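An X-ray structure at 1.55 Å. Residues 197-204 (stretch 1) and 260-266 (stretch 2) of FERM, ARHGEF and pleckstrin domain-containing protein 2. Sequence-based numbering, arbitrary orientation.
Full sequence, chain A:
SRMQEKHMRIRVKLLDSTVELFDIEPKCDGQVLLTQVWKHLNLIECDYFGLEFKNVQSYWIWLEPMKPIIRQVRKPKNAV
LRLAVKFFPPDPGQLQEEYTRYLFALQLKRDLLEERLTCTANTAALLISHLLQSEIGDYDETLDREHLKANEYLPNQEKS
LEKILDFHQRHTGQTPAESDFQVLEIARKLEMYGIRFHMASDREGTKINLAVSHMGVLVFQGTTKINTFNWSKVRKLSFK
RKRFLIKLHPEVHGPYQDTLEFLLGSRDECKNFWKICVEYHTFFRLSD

Stretch 1, residues 197-204: FHMASDRE
Stretch 2, residues 260-266: LEFLLGS

Two extended segments of one chain, at least 58 residues apart in sequence wherever they touch, meet as a short antiparallel ladder that opens at both ends. The axes of strands 198-201 and 260-264 approach to 4.5 Å, and their N-to-C directions make an angle of 119°, far from the 180° of a flat antiparallel pair. CA-CA distances set the register: Ala-200 to Leu-264 4.4 Å, Ser-201 to Leu-263 5.1 Å, Asp-202 to Phe-262 4.8 Å.

Ser-201 (phi/psi -131/148) and Leu-263 (-105/120) form the hydrogen-bonded pair and satisfy each other's backbone completely. Ser-201 N donates to Leu-263 O at 2.9 Å (147° at hydrogen), and Leu-263 N donates to Ser-201 O at 2.8 Å, nearly straight at 170°. Both carbonyls also receive a CA-H...O contact: Ala-200 CA lies 3.1 Å from Leu-263 O, and Phe-262 CA 3.4 Å from Ser-201 O.

One residue beyond the flanking pairs the backbones part, CA to CA 7.1 Å between Met-199 and Gly-265 and 6.6 Å between Arg-203 and Glu-261, and water spans the gaps. Met-199 O and Gly-265 N stand 4.2 Å apart, too far to bond directly; water 1 donates to Met-199 O (2.6 Å) and accepts from Gly-265 N (2.9 Å). At the other end Arg-203 N and Glu-261 O are 4.0 Å apart, and water 3 accepts from Arg-203 N (2.9 Å) while donating to Glu-261 O (2.9 Å). Water 2 adds only weak bonds, to Ser-201 O (3.5 Å) and Glu-261 O (3.2 Å).

Side chains of Ala-200 and Leu-264 share one sheet face. The small methyl of Ala-200 (-156/176) fits this close approach, its CB 4.0 Å from Leu-264 CG and 4.3 Å from Phe-262 CB. Leu-264 (chi1 m, chi2 84°) also places CD2 4.1 Å from CB of His-198 (chi1 m), whose ring end leads away. All three residues of the apolar cluster, Ala-200, Phe-262 and Leu-264, are buried.

On the face of Ser-201 and Leu-263, Ser-201 (chi1 p) brings OG to 3.5 Å from Leu-263 CB, a packing contact. Leu-263 (chi1 t, chi2 72°) remains exposed.

Phe-262 (chi1 m, chi2 -87°) sets CE1 3.9 Å from Asp-202 CB, an oblique approach to the ring. The carboxylate of Asp-202 (chi1 p) leads away from stretch 2; its OD2 accepts a weak bond from Glu-204 N (3.0 Å, 121°) and is also hydrogen-bonded to a residue just outside the stretches. Glu-261's carboxylate is satisfied elsewhere in the structure. Together the stretches bury 340 Å², both sides summed.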

# COMPACT_ATOMS: atom_id res chain seq x y z
N PHE A 197 -8.92 -1.15 -2.55
CA PHE A 197 -10.10 -1.44 -3.35
C PHE A 197 -10.09 -0.72 -4.69
O PHE A 197 -9.67 0.44 -4.78
CB PHE A 197 -11.35 -1.01 -2.59
CG PHE A 197 -11.74 -1.95 -1.47
CD1 PHE A 197 -11.18 -3.20 -1.36
CD2 PHE A 197 -12.72 -1.58 -0.57
CE1 PHE A 197 -11.57 -4.07 -0.35
CE2 PHE A 197 -13.11 -2.44 0.44
CZ PHE A 197 -12.53 -3.68 0.55
N HIS A 198 -10.60 -1.40 -5.70
CA HIS A 198 -10.84 -0.82 -7.01
C HIS A 198 -12.30 -1.12 -7.33
O HIS A 198 -12.67 -2.28 -7.49
CB HIS A 198 -9.92 -1.45 -8.06
CG HIS A 198 -8.46 -1.35 -7.73
ND1 HIS A 198 -7.58 -0.60 -8.48
CD2 HIS A 198 -7.73 -1.93 -6.75
CE1 HIS A 198 -6.37 -0.70 -7.96
NE2 HIS A 198 -6.43 -1.50 -6.91
N MET A 199 -13.12 -0.08 -7.42
CA MET A 199 -14.55 -0.27 -7.57
C MET A 199 -14.92 -0.87 -8.94
O MET A 199 -14.37 -0.48 -9.97
CB MET A 199 -15.30 1.05 -7.35
CG MET A 199 -15.26 1.53 -5.90
SD MET A 199 -16.16 3.08 -5.69
CE MET A 199 -15.21 4.16 -6.76
N ALA A 200 -15.86 -1.80 -8.94
CA ALA A 200 -16.26 -2.45 -10.17
C ALA A 200 -17.67 -3.01 -10.06
O ALA A 200 -18.30 -2.92 -9.02
CB ALA A 200 -15.27 -3.57 -10.51
N SER A 201 -18.17 -3.56 -11.16
CA SER A 201 -19.44 -4.28 -11.11
C SER A 201 -19.27 -5.62 -11.81
O SER A 201 -18.47 -5.75 -12.74
CB SER A 201 -20.55 -3.46 -11.77
OG SER A 201 -20.22 -3.14 -13.11
N ASP A 202 -19.99 -6.64 -11.34
CA ASP A 202 -19.90 -7.97 -11.97
C ASP A 202 -20.96 -8.18 -13.05
O ASP A 202 -21.70 -7.26 -13.38
CB ASP A 202 -19.96 -9.09 -10.92
CG ASP A 202 -21.33 -9.22 -10.27
OD1 ASP A 202 -21.43 -10.00 -9.30
OD2 ASP A 202 -22.29 -8.56 -10.72
N ARG A 203 -21.02 -9.39 -13.59
CA ARG A 203 -21.96 -9.72 -14.66
C ARG A 203 -23.40 -9.32 -14.35
O ARG A 203 -24.11 -8.82 -15.23
CB ARG A 203 -21.88 -11.21 -14.99
N GLU A 204 -23.83 -9.53 -13.11
CA GLU A 204 -25.20 -9.22 -12.71
C GLU A 204 -25.39 -7.75 -12.34
O GLU A 204 -26.48 -7.34 -11.93
CB GLU A 204 -25.63 -10.10 -11.53
CG GLU A 204 -25.01 -11.49 -11.53
CD GLU A 204 -25.48 -12.35 -12.69
OE1 GLU A 204 -26.53 -12.03 -13.28
OE2 GLU A 204 -24.79 -13.34 -13.02
N LEU A 260 -14.20 -14.74 -16.30
CA LEU A 260 -15.05 -13.84 -15.53
C LEU A 260 -14.74 -12.42 -15.95
O LEU A 260 -13.59 -12.10 -16.25
CB LEU A 260 -14.78 -13.98 -14.04
CG LEU A 260 -15.05 -15.35 -13.41
CD1 LEU A 260 -14.88 -15.27 -11.90
CD2 LEU A 260 -16.44 -15.82 -13.79
N GLU A 261 -15.77 -11.58 -15.98
CA GLU A 261 -15.63 -10.19 -16.41
C GLU A 261 -16.13 -9.22 -15.36
O GLU A 261 -17.19 -9.42 -14.77
CB GLU A 261 -16.39 -9.95 -17.71
CG GLU A 261 -15.64 -10.35 -18.95
CD GLU A 261 -16.17 -9.65 -20.20
OE1 GLU A 261 -16.31 -10.33 -21.24
OE2 GLU A 261 -16.46 -8.44 -20.12
N PHE A 262 -15.34 -8.17 -15.11
CA PHE A 262 -15.74 -7.11 -14.19
C PHE A 262 -15.61 -5.77 -14.89
O PHE A 262 -14.68 -5.57 -15.68
CB PHE A 262 -14.87 -7.15 -12.94
CG PHE A 262 -15.00 -8.44 -12.18
CD1 PHE A 262 -16.00 -8.60 -11.23
CD2 PHE A 262 -14.15 -9.49 -12.44
CE1 PHE A 262 -16.13 -9.79 -10.54
CE2 PHE A 262 -14.28 -10.68 -11.75
CZ PHE A 262 -15.27 -10.84 -10.81
N LEU A 263 -16.53 -4.86 -14.62
CA LEU A 263 -16.51 -3.57 -15.27
C LEU A 263 -16.00 -2.52 -14.29
O LEU A 263 -16.61 -2.32 -13.24
CB LEU A 263 -17.91 -3.20 -15.75
CG LEU A 263 -18.00 -2.06 -16.75
CD1 LEU A 263 -17.48 -2.56 -18.10
CD2 LEU A 263 -19.45 -1.60 -16.88
N LEU A 264 -14.90 -1.85 -14.62
CA LEU A 264 -14.41 -0.78 -13.74
C LEU A 264 -14.91 0.57 -14.25
O LEU A 264 -15.66 0.63 -15.22
CB LEU A 264 -12.88 -0.80 -13.61
CG LEU A 264 -12.36 -1.91 -12.68
CD1 LEU A 264 -12.24 -3.22 -13.44
CD2 LEU A 264 -11.03 -1.54 -12.04
N GLY A 265 -14.52 1.65 -13.58
CA GLY A 265 -15.13 2.94 -13.84
C GLY A 265 -14.63 3.65 -15.08
O GLY A 265 -15.29 4.56 -15.59
N SER A 266 -13.47 3.24 -15.57
CA SER A 266 -12.86 3.85 -16.75
C SER A 266 -11.80 2.93 -17.31
O SER A 266 -11.29 2.04 -16.61
CB SER A 266 -12.23 5.20 -16.39
OG SER A 266 -11.11 5.05 -15.52
O HOH W 1 -13.24 1.67 -10.98
O HOH W 2 -19.10 -7.14 -15.84
O HOH W 3 -18.77 -11.17 -13.02